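Local coordinates for protein rifamycin polyketide synthase (PDB 4LN9) that probably removes water from a beta-hydroxyacyl polyketide intermediate, as the dehydratase domain of the terminal module of the rifamycin synthase, at residues Asn268-His273 against Leu303-Asp308; Leu280-Ala285 against Leu294-Glu299; Cys96-Glu101 against Val152-Asn157; Ala217-Pro222 against Pro236-Ala241. All blocks are in the same frame, centred on the assembly; numbering follows the deposited sequence.

Contact 1 of 4, residues Asn268-His273 against Leu303-Asp308; sequences NGLRLH and LVVTLD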
loop_
_atom_site.group_PDB
_atom_site.type_symbol
_atom_site.label_atom_id
_atom_site.label_comp_id
_atom_site.label_asym_id
_atom_site.label_seq_id
_atom_site.Cartn_x
_atom_site.Cartn_y
_atom_site.Cartn_z
ATOM N N ASN A 268 22.641 -13.856 -6.111
ATOM C CA ASN A 268 23.389 -12.753 -6.697
ATOM C C ASN A 268 23.271 -12.756 -8.213
ATOM O O ASN A 268 23.483 -13.784 -8.854
ATOM C CB ASN A 268 24.860 -12.834 -6.289
ATOM C CG ASN A 268 25.063 -12.634 -4.800
ATOM O OD1 ASN A 268 25.276 -13.592 -4.056
ATOM N ND2 ASN A 268 24.988 -11.385 -4.356
ATOM N N GLY A 269 22.836 -11.630 -8.772
ATOM C CA GLY A 269 22.804 -11.456 -10.222
ATOM C C GLY A 269 21.784 -12.346 -10.906
ATOM O O GLY A 269 22.109 -13.069 -11.849
ATOM N N LEU A 270 20.531 -12.242 -10.475
ATOM C CA LEU A 270 19.452 -12.946 -11.149
ATOM C C LEU A 270 18.703 -12.081 -12.159
ATOM O O LEU A 270 18.241 -10.982 -11.841
ATOM C CB LEU A 270 18.479 -13.583 -10.159
ATOM C CG LEU A 270 17.456 -14.401 -10.949
ATOM C CD1 LEU A 270 17.513 -15.893 -10.642
ATOM C CD2 LEU A 270 16.037 -13.854 -10.831
ATOM N N ARG A 271 18.618 -12.578 -13.389
ATOM C CA ARG A 271 17.910 -11.890 -14.461
ATOM C C ARG A 271 16.880 -12.813 -15.091
ATOM O O ARG A 271 17.211 -13.916 -15.526
ATOM C CB ARG A 271 18.889 -11.446 -15.543
ATOM C CG ARG A 271 19.662 -10.189 -15.203
ATOM C CD ARG A 271 20.694 -9.905 -16.277
ATOM N NE ARG A 271 21.609 -8.846 -15.871
ATOM C CZ ARG A 271 22.644 -9.025 -15.056
ATOM N NH1 ARG A 271 22.934 -10.238 -14.604
ATOM N NH2 ARG A 271 23.404 -7.995 -14.712
ATOM N N LEU A 272 15.679 -12.289 -15.295
ATOM C CA LEU A 272 14.669 -12.993 -16.063
ATOM C C LEU A 272 14.546 -12.376 -17.448
ATOM O O LEU A 272 14.411 -11.160 -17.581
ATOM C CB LEU A 272 13.323 -12.932 -15.345
ATOM C CG LEU A 272 12.166 -13.548 -16.128
ATOM C CD1 LEU A 272 12.198 -15.064 -16.008
ATOM C CD2 LEU A 272 10.835 -12.991 -15.647
ATOM N N HIS A 273 14.749 -13.191 -18.478
ATOM C CA HIS A 273 14.940 -12.659 -19.821
ATOM C C HIS A 273 13.704 -12.814 -20.650
ATOM O O HIS A 273 13.430 -11.997 -21.528
ATOM C CB HIS A 273 16.121 -13.332 -20.508
ATOM C CG HIS A 273 17.430 -13.145 -19.785
ATOM N ND1 HIS A 273 18.139 -12.004 -19.857
ATOM C CD2 HIS A 273 18.097 -13.966 -18.883
ATOM C CE1 HIS A 273 19.226 -12.105 -19.072
ATOM N NE2 HIS A 273 19.221 -13.324 -18.511
ATOM N N LEU A 303 17.017 -17.285 -24.347
ATOM C CA LEU A 303 17.299 -17.165 -22.914
ATOM C C LEU A 303 16.022 -16.981 -22.094
ATOM O O LEU A 303 15.204 -16.111 -22.401
ATOM C CB LEU A 303 18.231 -15.983 -22.656
ATOM C CG LEU A 303 19.718 -16.248 -22.422
ATOM C CD1 LEU A 303 20.405 -14.931 -22.068
ATOM C CD2 LEU A 303 19.933 -17.279 -21.323
ATOM N N VAL A 304 15.983 -17.622 -20.926
ATOM C CA VAL A 304 14.888 -17.425 -19.977
ATOM C C VAL A 304 15.349 -16.866 -18.627
ATOM O O VAL A 304 14.798 -15.878 -18.143
ATOM C CB VAL A 304 14.070 -18.716 -19.765
ATOM C CG1 VAL A 304 12.973 -18.490 -18.735
ATOM C CG2 VAL A 304 13.479 -19.193 -21.085
ATOM N N VAL A 305 16.364 -17.483 -18.028
ATOM C CA VAL A 305 16.912 -16.983 -16.768
ATOM C C VAL A 305 18.422 -17.193 -16.667
ATOM O O VAL A 305 18.955 -18.175 -17.183
ATOM C CB VAL A 305 16.195 -17.594 -15.542
ATOM C CG1 VAL A 305 16.083 -19.105 -15.679
ATOM C CG2 VAL A 305 16.910 -17.214 -14.252
ATOM N N THR A 306 19.124 -16.189 -16.150
ATOM C CA THR A 306 20.517 -16.372 -15.765
ATOM C C THR A 306 20.720 -16.016 -14.303
ATOM O O THR A 306 20.077 -15.108 -13.778
ATOM C CB THR A 306 21.474 -15.529 -16.630
ATOM O OG1 THR A 306 21.077 -14.154 -16.587
ATOM C CG2 THR A 306 21.459 -16.012 -18.073
ATOM N N LEU A 307 21.593 -16.766 -13.643
ATOM C CA LEU A 307 21.877 -16.552 -12.234
ATOM C C LEU A 307 23.386 -16.597 -12.014
ATOM O O LEU A 307 24.029 -17.604 -12.314
ATOM C CB LEU A 307 21.192 -17.635 -11.399
ATOM C CG LEU A 307 21.547 -17.689 -9.914
ATOM C CD1 LEU A 307 21.308 -16.333 -9.268
ATOM C CD2 LEU A 307 20.735 -18.771 -9.215
ATOM N N ASP A 308 23.962 -15.474 -11.589
ATOM C CA ASP A 308 25.411 -15.389 -11.410
ATOM C C ASP A 308 25.870 -16.297 -10.273
ATOM O O ASP A 308 26.835 -17.048 -10.417
ATOM C CB ASP A 308 25.849 -13.945 -11.134
ATOM C CG ASP A 308 25.759 -13.060 -12.364
ATOM O OD1 ASP A 308 25.631 -13.600 -13.483
ATOM O OD2 ASP A 308 25.834 -11.822 -12.212
HETATM O O HOH W 1 22.411 -12.975 -14.428
#

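Contact 2 of 4, residues Leu280-Ala285 against Leu294-Glu299; sequences LRVRVA and LEAVDE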
loop_
_atom_site.group_PDB
_atom_site.type_symbol
_atom_site.label_atom_id
_atom_site.label_comp_id
_atom_site.label_asym_id
_atom_site.label_seq_id
_atom_site.Cartn_x
_atom_site.Cartn_y
_atom_site.Cartn_z
ATOM N N LEU A 280 12.221 -25.944 -19.828
ATOM C CA LEU A 280 13.558 -25.356 -19.914
ATOM C C LEU A 280 14.602 -26.407 -20.268
ATOM O O LEU A 280 14.476 -27.566 -19.877
ATOM C CB LEU A 280 13.943 -24.689 -18.593
ATOM C CG LEU A 280 13.127 -23.504 -18.073
ATOM C CD1 LEU A 280 13.680 -23.075 -16.718
ATOM C CD2 LEU A 280 13.141 -22.341 -19.056
ATOM N N ARG A 281 15.676 -25.974 -20.920
ATOM C CA ARG A 281 16.959 -26.663 -20.842
ATOM C C ARG A 281 17.900 -25.840 -19.973
ATOM O O ARG A 281 17.976 -24.620 -20.119
ATOM C CB ARG A 281 17.568 -26.806 -22.239
ATOM C CG ARG A 281 16.721 -27.586 -23.230
ATOM C CD ARG A 281 17.404 -27.632 -24.589
ATOM N NE ARG A 281 16.473 -27.996 -25.654
ATOM C CZ ARG A 281 16.800 -28.102 -26.939
ATOM N NH1 ARG A 281 18.035 -27.828 -27.343
ATOM N NH2 ARG A 281 15.876 -28.439 -27.828
ATOM N N VAL A 282 18.570 -26.500 -19.035
ATOM C CA VAL A 282 19.350 -25.798 -18.021
ATOM C C VAL A 282 20.776 -26.336 -17.912
ATOM O O VAL A 282 21.024 -27.520 -18.152
ATOM C CB VAL A 282 18.664 -25.852 -16.640
ATOM C CG1 VAL A 282 17.184 -25.522 -16.769
ATOM C CG2 VAL A 282 18.853 -27.222 -16.007
ATOM N N ARG A 283 21.727 -25.424 -17.709
ATOM C CA ARG A 283 23.075 -25.785 -17.263
ATOM C C ARG A 283 23.348 -25.191 -15.885
ATOM O O ARG A 283 23.226 -23.982 -15.688
ATOM C CB ARG A 283 24.132 -25.282 -18.255
ATOM C CG ARG A 283 25.566 -25.456 -17.769
ATOM C CD ARG A 283 26.565 -24.789 -18.705
ATOM N NE ARG A 283 27.950 -25.013 -18.294
ATOM C CZ ARG A 283 28.638 -24.194 -17.504
ATOM N NH1 ARG A 283 28.059 -23.108 -17.010
ATOM N NH2 ARG A 283 29.907 -24.451 -17.219
ATOM N N VAL A 284 23.701 -26.047 -14.931
ATOM C CA VAL A 284 24.058 -25.589 -13.593
ATOM C C VAL A 284 25.516 -25.911 -13.279
ATOM O O VAL A 284 25.969 -27.036 -13.493
ATOM C CB VAL A 284 23.143 -26.207 -12.517
ATOM C CG1 VAL A 284 23.567 -25.744 -11.131
ATOM C CG2 VAL A 284 21.691 -25.832 -12.780
ATOM N N ALA A 285 26.270 -24.897 -12.861
ATOM C CA ALA A 285 27.687 -25.076 -12.542
ATOM C C ALA A 285 28.085 -24.451 -11.206
ATOM O O ALA A 285 27.278 -23.786 -10.555
ATOM C CB ALA A 285 28.560 -24.533 -13.665
ATOM N N LEU A 294 23.437 -20.528 -12.872
ATOM C CA LEU A 294 22.415 -21.138 -13.712
ATOM C C LEU A 294 22.235 -20.341 -14.998
ATOM O O LEU A 294 22.300 -19.111 -14.993
ATOM C CB LEU A 294 21.086 -21.240 -12.955
ATOM C CG LEU A 294 19.835 -21.580 -13.771
ATOM C CD1 LEU A 294 19.872 -23.027 -14.239
ATOM C CD2 LEU A 294 18.573 -21.311 -12.963
ATOM N N GLU A 295 22.131 -21.059 -16.116
ATOM C CA GLU A 295 21.621 -20.493 -17.363
ATOM C C GLU A 295 20.558 -21.442 -17.899
ATOM O O GLU A 295 20.728 -22.660 -17.850
ATOM C CB GLU A 295 22.758 -20.347 -18.387
ATOM C CG GLU A 295 22.383 -19.604 -19.666
ATOM C CD GLU A 295 23.591 -19.234 -20.519
ATOM O OE1 GLU A 295 24.397 -20.135 -20.839
ATOM O OE2 GLU A 295 23.710 -18.052 -20.911
ATOM N N ALA A 296 19.414 -20.894 -18.292
ATOM C CA ALA A 296 18.318 -21.716 -18.787
ATOM C C ALA A 296 17.695 -21.094 -20.032
ATOM O O ALA A 296 17.601 -19.871 -20.145
ATOM C CB ALA A 296 17.270 -21.915 -17.703
ATOM N N VAL A 297 17.426 -21.936 -21.028
ATOM C CA VAL A 297 16.768 -21.501 -22.258
ATOM C C VAL A 297 15.444 -22.238 -22.448
ATOM O O VAL A 297 15.213 -23.279 -21.832
ATOM C CB VAL A 297 17.657 -21.733 -23.502
ATOM C CG1 VAL A 297 18.940 -20.920 -23.409
ATOM C CG2 VAL A 297 17.965 -23.214 -23.680
ATOM N N ASP A 298 14.548 -21.663 -23.250
ATOM C CA ASP A 298 13.342 -22.387 -23.645
ATOM C C ASP A 298 13.630 -23.276 -24.849
ATOM O O ASP A 298 14.766 -23.342 -25.318
ATOM C CB ASP A 298 12.181 -21.425 -23.931
ATOM C CG ASP A 298 12.490 -20.441 -25.046
ATOM O OD1 ASP A 298 13.237 -20.806 -25.979
ATOM O OD2 ASP A 298 11.905 -19.337 -25.036
ATOM N N GLU A 299 12.623 -24.007 -25.309
ATOM C CA GLU A 299 12.852 -25.029 -26.323
ATOM C C GLU A 299 13.196 -24.431 -27.685
ATOM O O GLU A 299 13.863 -25.069 -28.501
ATOM C CB GLU A 299 11.650 -25.966 -26.424
ATOM C CG GLU A 299 11.716 -27.126 -25.442
ATOM C CD GLU A 299 12.985 -27.942 -25.602
ATOM O OE1 GLU A 299 13.269 -28.376 -26.739
ATOM O OE2 GLU A 299 13.758 -28.048 -24.624
HETATM O O HOH W 2 13.600 -29.048 -22.290
#

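Contact 3 of 4, residues Cys96-Glu101 against Val152-Asn157; sequences CPVLDE and VLVPEN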
loop_
_atom_site.group_PDB
_atom_site.type_symbol
_atom_site.label_atom_id
_atom_site.label_comp_id
_atom_site.label_asym_id
_atom_site.label_seq_id
_atom_site.Cartn_x
_atom_site.Cartn_y
_atom_site.Cartn_z
ATOM N N CYS A 96 13.183 -1.667 -12.658
ATOM C CA CYS A 96 14.404 -2.221 -12.078
ATOM C C CYS A 96 14.328 -3.740 -12.055
ATOM O O CYS A 96 14.209 -4.335 -10.986
ATOM C CB CYS A 96 14.560 -1.749 -10.631
ATOM S SG CYS A 96 15.102 -0.037 -10.431
ATOM N N PRO A 97 14.434 -4.377 -13.230
ATOM C CA PRO A 97 14.139 -5.805 -13.326
ATOM C C PRO A 97 15.271 -6.718 -12.838
ATOM O O PRO A 97 15.047 -7.914 -12.646
ATOM C CB PRO A 97 13.896 -6.007 -14.822
ATOM C CG PRO A 97 14.728 -4.956 -15.474
ATOM C CD PRO A 97 14.685 -3.770 -14.550
ATOM N N VAL A 98 16.469 -6.175 -12.643
ATOM C CA VAL A 98 17.627 -7.010 -12.316
ATOM C C VAL A 98 17.778 -7.219 -10.815
ATOM O O VAL A 98 17.849 -6.257 -10.048
ATOM C CB VAL A 98 18.936 -6.429 -12.887
ATOM C CG1 VAL A 98 20.126 -7.269 -12.446
ATOM C CG2 VAL A 98 18.861 -6.358 -14.405
ATOM N N LEU A 99 17.820 -8.481 -10.397
ATOM C CA LEU A 99 18.018 -8.813 -8.990
ATOM C C LEU A 99 19.504 -8.874 -8.646
ATOM O O LEU A 99 20.154 -9.908 -8.804
ATOM C CB LEU A 99 17.310 -10.126 -8.628
ATOM C CG LEU A 99 17.208 -10.484 -7.139
ATOM C CD1 LEU A 99 16.652 -9.320 -6.332
ATOM C CD2 LEU A 99 16.364 -11.734 -6.936
ATOM N N ASP A 100 20.044 -7.725 -8.244
ATOM C CA ASP A 100 21.462 -7.577 -7.922
ATOM C C ASP A 100 21.820 -8.509 -6.770
ATOM O O ASP A 100 22.778 -9.279 -6.851
ATOM C CB ASP A 100 21.740 -6.121 -7.522
ATOM C CG ASP A 100 23.203 -5.732 -7.660
ATOM O OD1 ASP A 100 24.011 -6.568 -8.121
ATOM O OD2 ASP A 100 23.543 -4.578 -7.313
ATOM N N GLU A 101 20.972 -8.510 -5.745
ATOM C CA GLU A 101 21.201 -9.323 -4.557
ATOM C C GLU A 101 19.889 -9.575 -3.815
ATOM O O GLU A 101 19.006 -8.717 -3.786
ATOM C CB GLU A 101 22.212 -8.632 -3.636
ATOM C CG GLU A 101 22.590 -9.431 -2.399
ATOM C CD GLU A 101 23.752 -8.813 -1.643
ATOM O OE1 GLU A 101 24.116 -7.656 -1.949
ATOM O OE2 GLU A 101 24.322 -9.494 -0.765
ATOM N N VAL A 152 18.335 -5.954 -3.337
ATOM C CA VAL A 152 18.549 -4.775 -4.162
ATOM C C VAL A 152 18.198 -5.093 -5.613
ATOM O O VAL A 152 18.632 -6.113 -6.152
ATOM C CB VAL A 152 20.019 -4.320 -4.101
ATOM C CG1 VAL A 152 20.248 -3.134 -5.026
ATOM C CG2 VAL A 152 20.409 -3.975 -2.672
ATOM N N LEU A 153 17.317 -4.286 -6.196
ATOM C CA LEU A 153 17.034 -4.359 -7.624
ATOM C C LEU A 153 17.640 -3.177 -8.365
ATOM O O LEU A 153 17.716 -2.073 -7.830
ATOM C CB LEU A 153 15.527 -4.415 -7.863
ATOM C CG LEU A 153 14.891 -5.660 -7.245
ATOM C CD1 LEU A 153 13.457 -5.377 -6.828
ATOM C CD2 LEU A 153 14.958 -6.827 -8.218
ATOM N N VAL A 154 18.162 -3.440 -9.559
ATOM C CA VAL A 154 18.846 -2.410 -10.334
ATOM C C VAL A 154 18.297 -2.377 -11.755
ATOM O O VAL A 154 17.715 -3.356 -12.220
ATOM C CB VAL A 154 20.370 -2.648 -10.375
ATOM C CG1 VAL A 154 20.942 -2.674 -8.966
ATOM C CG2 VAL A 154 20.690 -3.941 -11.111
ATOM N N PRO A 155 18.442 -1.232 -12.436
ATOM C CA PRO A 155 17.972 -1.159 -13.815
ATOM C C PRO A 155 18.845 -2.019 -14.723
ATOM O O PRO A 155 19.934 -2.428 -14.321
ATOM C CB PRO A 155 18.136 0.327 -14.171
ATOM C CG PRO A 155 18.349 1.038 -12.871
ATOM C CD PRO A 155 19.029 0.039 -11.984
ATOM N N GLU A 156 18.285 -2.451 -15.850
ATOM C CA GLU A 156 19.077 -3.158 -16.850
ATOM C C GLU A 156 19.806 -2.156 -17.733
ATOM O O GLU A 156 19.194 -1.529 -18.596
ATOM C CB GLU A 156 18.171 -4.034 -17.716
ATOM C CG GLU A 156 18.927 -4.879 -18.726
ATOM C CD GLU A 156 19.350 -6.219 -18.157
ATOM O OE1 GLU A 156 18.614 -7.207 -18.359
ATOM O OE2 GLU A 156 20.381 -6.269 -17.453
ATOM N N ASN A 157 21.081 -1.918 -17.442
ATOM C CA ASN A 157 21.878 -0.979 -18.230
ATOM C C ASN A 157 22.077 -1.473 -19.659
ATOM O O ASN A 157 22.127 -0.687 -20.606
ATOM C CB ASN A 157 23.240 -0.771 -17.569
ATOM C CG ASN A 157 23.934 -2.080 -17.243
ATOM O OD1 ASN A 157 23.291 -3.062 -16.866
ATOM N ND2 ASN A 157 25.255 -2.101 -17.382
#

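Contact 4 of 4, residues Ala217-Pro222 against Pro236-Ala241; sequences AEIALP and PALLDA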
loop_
_atom_site.group_PDB
_atom_site.type_symbol
_atom_site.label_atom_id
_atom_site.label_comp_id
_atom_site.label_asym_id
_atom_site.label_seq_id
_atom_site.Cartn_x
_atom_site.Cartn_y
_atom_site.Cartn_z
ATOM N N ALA A 217 19.960 -30.409 -17.467
ATOM C CA ALA A 217 18.644 -30.984 -17.221
ATOM C C ALA A 217 17.585 -30.437 -18.162
ATOM O O ALA A 217 17.691 -29.313 -18.655
ATOM C CB ALA A 217 18.230 -30.778 -15.772
ATOM N N GLU A 218 16.589 -31.270 -18.453
ATOM C CA GLU A 218 15.341 -30.783 -19.012
ATOM C C GLU A 218 14.291 -30.694 -17.921
ATOM O O GLU A 218 14.139 -31.606 -17.106
ATOM C CB GLU A 218 14.866 -31.684 -20.155
ATOM C CG GLU A 218 15.807 -31.690 -21.354
ATOM C CD GLU A 218 15.262 -32.455 -22.549
ATOM O OE1 GLU A 218 14.022 -32.531 -22.705
ATOM O OE2 GLU A 218 16.077 -32.861 -23.406
ATOM N N ILE A 219 13.650 -29.533 -17.847
ATOM C CA ILE A 219 12.664 -29.257 -16.817
ATOM C C ILE A 219 11.347 -28.948 -17.510
ATOM O O ILE A 219 11.322 -28.223 -18.504
ATOM C CB ILE A 219 13.064 -28.023 -15.984
ATOM C CG1 ILE A 219 14.551 -28.072 -15.621
ATOM C CG2 ILE A 219 12.194 -27.908 -14.741
ATOM C CD1 ILE A 219 14.911 -29.183 -14.658
ATOM N N ALA A 220 10.282 -29.613 -17.078
ATOM C CA ALA A 220 8.954 -29.329 -17.602
ATOM C C ALA A 220 7.922 -29.443 -16.490
ATOM O O ALA A 220 7.885 -30.440 -15.769
ATOM C CB ALA A 220 8.619 -30.284 -18.738
ATOM N N LEU A 221 7.151 -28.378 -16.289
ATOM C CA LEU A 221 6.090 -28.389 -15.286
ATOM C C LEU A 221 5.016 -29.382 -15.707
ATOM O O LEU A 221 4.732 -29.521 -16.896
ATOM C CB LEU A 221 5.474 -26.994 -15.146
ATOM C CG LEU A 221 6.274 -25.928 -14.392
ATOM C CD1 LEU A 221 5.410 -24.703 -14.130
ATOM C CD2 LEU A 221 6.837 -26.483 -13.091
ATOM N N PRO A 222 4.379 -30.047 -14.730
ATOM C CA PRO A 222 3.238 -30.894 -15.067
ATOM C C PRO A 222 2.098 -30.066 -15.646
ATOM O O PRO A 222 2.060 -28.850 -15.454
ATOM C CB PRO A 222 2.829 -31.488 -13.715
ATOM C CG PRO A 222 3.333 -30.517 -12.703
ATOM C CD PRO A 222 4.606 -29.967 -13.276
ATOM N N PRO A 236 7.707 -20.338 -9.863
ATOM C CA PRO A 236 8.688 -20.691 -8.841
ATOM C C PRO A 236 9.052 -22.175 -8.857
ATOM O O PRO A 236 10.161 -22.538 -8.470
ATOM C CB PRO A 236 7.975 -20.329 -7.538
ATOM C CG PRO A 236 7.082 -19.197 -7.917
ATOM C CD PRO A 236 6.643 -19.467 -9.332
ATOM N N ALA A 237 8.127 -23.024 -9.294
ATOM C CA ALA A 237 8.405 -24.453 -9.390
ATOM C C ALA A 237 9.342 -24.782 -10.553
ATOM O O ALA A 237 10.210 -25.647 -10.431
ATOM C CB ALA A 237 7.111 -25.252 -9.495
ATOM N N LEU A 238 9.217 -24.038 -11.650
ATOM C CA LEU A 238 10.144 -24.176 -12.773
ATOM C C LEU A 238 11.569 -23.775 -12.389
ATOM O O LEU A 238 12.515 -24.531 -12.616
ATOM C CB LEU A 238 9.665 -23.373 -13.987
ATOM C CG LEU A 238 10.270 -23.746 -15.345
ATOM C CD1 LEU A 238 9.949 -25.188 -15.705
ATOM C CD2 LEU A 238 9.785 -22.798 -16.431
ATOM N N LEU A 239 11.706 -22.641 -11.708
ATOM C CA LEU A 239 13.016 -22.190 -11.256
ATOM C C LEU A 239 13.582 -23.094 -10.163
ATOM O O LEU A 239 14.766 -23.428 -10.178
ATOM C CB LEU A 239 12.968 -20.736 -10.780
ATOM C CG LEU A 239 14.325 -20.112 -10.440
ATOM C CD1 LEU A 239 15.281 -20.242 -11.616
ATOM C CD2 LEU A 239 14.167 -18.656 -10.028
ATOM N N ASP A 240 12.720 -23.548 -9.255
ATOM C CA ASP A 240 13.161 -24.459 -8.204
ATOM C C ASP A 240 13.694 -25.767 -8.777
ATOM O O ASP A 240 14.714 -26.282 -8.318
ATOM C CB ASP A 240 12.043 -24.743 -7.199
ATOM C CG ASP A 240 12.546 -25.463 -5.960
ATOM O OD1 ASP A 240 13.007 -24.779 -5.021
ATOM O OD2 ASP A 240 12.529 -26.713 -5.946
ATOM N N ALA A 241 12.955 -26.348 -9.716
ATOM C CA ALA A 241 13.374 -27.601 -10.336
ATOM C C ALA A 241 14.664 -27.411 -11.127
ATOM O O ALA A 241 15.527 -28.289 -11.143
ATOM C CB ALA A 241 12.274 -28.147 -11.233
#

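Contact 1 of 4, residues Asn268-His273 against Leu303-Asp308
H273 and T306 meet at about a right angle, ring edge against hydroxyl. H273 NE2 and T306 OG1 lie 2.8 Å apart in a nearly straight hydrogen bond, and either atom could be the donor. The ring is placed for this by a chi1 of -60°, which sets CG beside its backbone N and anti to the carbonyl carbon. L303 runs alongside H273 in the same direction. Its CD1 sits over the ring centre, 4.0 Å from the centroid, in a CH-pi contact. The ring is thus held at one edge and covered on one face.

R271 leaves the same face of the sheet as T306. Its CB lies 3.6 Å from T306 OG1, and its chain, extended from CG to NE, carries the guanidinium away from the strand backbone. A water bridges the two side chains. It lies in the guanidinium plane, accepts from R271 NH1 at 2.8 Å, is bonded to T306 OG1 and donates to G269 O. D308 is near but does not close a salt bridge: its OD2 stays 4.1 Å from R271 NH1, with the two planes turned 48° apart. R271 NE pairs instead with E156.

L270, L272, V305 and L307 occupy the other face. L270 CD1 touches V305 CG2 at 3.9 Å, and L270 also packs on V84 and V88 of helix 80-93. The backbones pair antiparallel, with R271 and T306 exchanging two hydrogen bonds.

Aliphatic groups thus fill one face; on the other, T306 OG1, H273, R271, the water and G269 O form one polar network.

Contact 2 of 4, residues Leu280-Ala285 against Leu294-Glu299
R281 reaches along the hairpin to E299, and each part of its side chain has a partner. CB packs on V297 CG2 at 3.9 Å, within a hydrogen-bonded antiparallel pair. CG lies 3.3 Å from E299 OE2, and CD follows past the same oxygen. The chain is extended from CG to NE, with chi2 at 178°, which carries the guanidinium out beside the carboxylate. NE donates to E299 OE2 at 2.9 Å. NH2 donates to E299 OE1 at 2.8 Å. This is a side-on, two-nitrogen salt bridge with one bond to each oxygen. Both oxygens are met on the syn side and lie close to the guanidinium plane, though the two planes are turned 43° apart. E299 comes round to meet the arginine through a bend at chi2. At the far tip, NH1 bonds to the carbonyl of F167, and W170 makes a cation-pi contact with R281.

A water also donates to E299 OE2, so that oxygen has two donors. R283, on the same face as R281, pairs with E214, while E295 takes the backbone N-H groups of A164 and F165.

The other face is aliphatic. V282 CG1 meets A296 CB at 3.7 Å, and V284 CG2 touches L294 CD1 at 3.6 Å. Helix 236-251 covers this face.

Four backbone hydrogen bonds join the strands of the hairpin. The paired bonds to E299 fix the rotation of the R281 guanidinium and tie the turn after strand 291-297 to the neighbouring strand. The carboxylate and the arginine probably each favour the charged state of the other.

Contact 3 of 4, residues Cys96-Glu101 against Val152-Asn157
V98 and V154 face each other as a hydrogen-bonded antiparallel pair. Their side chains cross at a slant, with V98 CB 3.5 Å from V154 CG2. A chi1 of -58° puts that methyl between the backbone N and carbonyl carbon of V154 and turns it to V98. V154 CG1 lies 3.6 Å from D100 OD2. V98 CG2 meets E156 OE2 at 3.4 Å, with the glutamate crossing at about a right angle. On the other face L99 CD1 touches L153 CD2 at 3.6 Å. L153 CB lies against the carbonyl oxygen of C96 at 3.4 Å.

The backbone sets these positions. V98 and V154 exchange two hydrogen bonds, and V152 N donates to E101 O at 2.9 Å. V152 O receives two weak bonds, from D100 N and E101 N. The register slips by one there, which makes a classic beta bulge. L99 is the centre of an inverse gamma turn just before it.

Further out, E156 OE2 pairs with R271, which holds the carboxylate beside V98. L99 packs on V84 and V88 of helix 80-93, and L153 on V133 of strand 131-139.

This is a bulged antiparallel strand pair whose L99 side faces a long helix. Such a sheet wrapped round a helix is the hallmark of a hotdog fold, and this pair belongs to the half of the double hotdog that holds helix 80-93.

Contact 4 of 4, residues Ala217-Pro222 against Pro236-Ala241
In the second hotdog of this double-hotdog dehydratase, helix 236-251 lies against the inner face of the curved sheet. This contact is where the first turns of that helix meet the end of strand 214-220. I219 and L221 reach from the strand and the loop after it to A237, L238 and A241.

I219 CG2 meets A241 CB at 3.5 Å and L238 CD1 at 3.7 Å, fitting between the two. The tip of its other branch, CD1, lies 3.7 Å from A241 O. The chi1 of -44° sets CG2 anti to the backbone N, which sends that methyl to the helix. L221 approaches nearer the start of the helix. Its CD2 touches A237 CB at 3.8 Å and also lies near L238 N. L221 CG meets L238 CD1 at 4.0 Å. L238 CD1 therefore sits between the two strand-side residues, and its side chain crosses both at a slant.

L238 packs on L280 of strand 279-285, I219 on V282, and A241 on A200. D240 OD2 is hydrogen-bonded to H244 ND1, consistent with the Asp-x-x-x-His/Gln motif of these dehydratases.

No hydrogen bond crosses between 217-222 and 236-241. All five touching residues are buried, so the union rests on I219 and L221 packed against L238 and the methyls of A237 and A241. The alanines let the helix backbone come close to the strand.

Overall arrangement
Contact 3 comes first along the chain, then contact 4, then contact 1, with contact 2 nested inside the loop that contact 1 closes. Strands run side by side from contact 3 through contact 1 to contact 2. Strand 98-104 pairs with 263-272, strand 303-313 with 291-297, and strand 279-285 with 214-220 of contact 4. Contacts 1 and 2 have centres about 10 Å apart, as do contacts 2 and 4. Contacts 3 and 4 have centres about 23 Å apart, on opposite sides of the chain's centre. Helix 80-93 backs contacts 1 and 3; helix 236-251, part of contact 4, backs contact 2 and also touches contact 1. The strands thus join the two hotdog halves into one dehydratase domain.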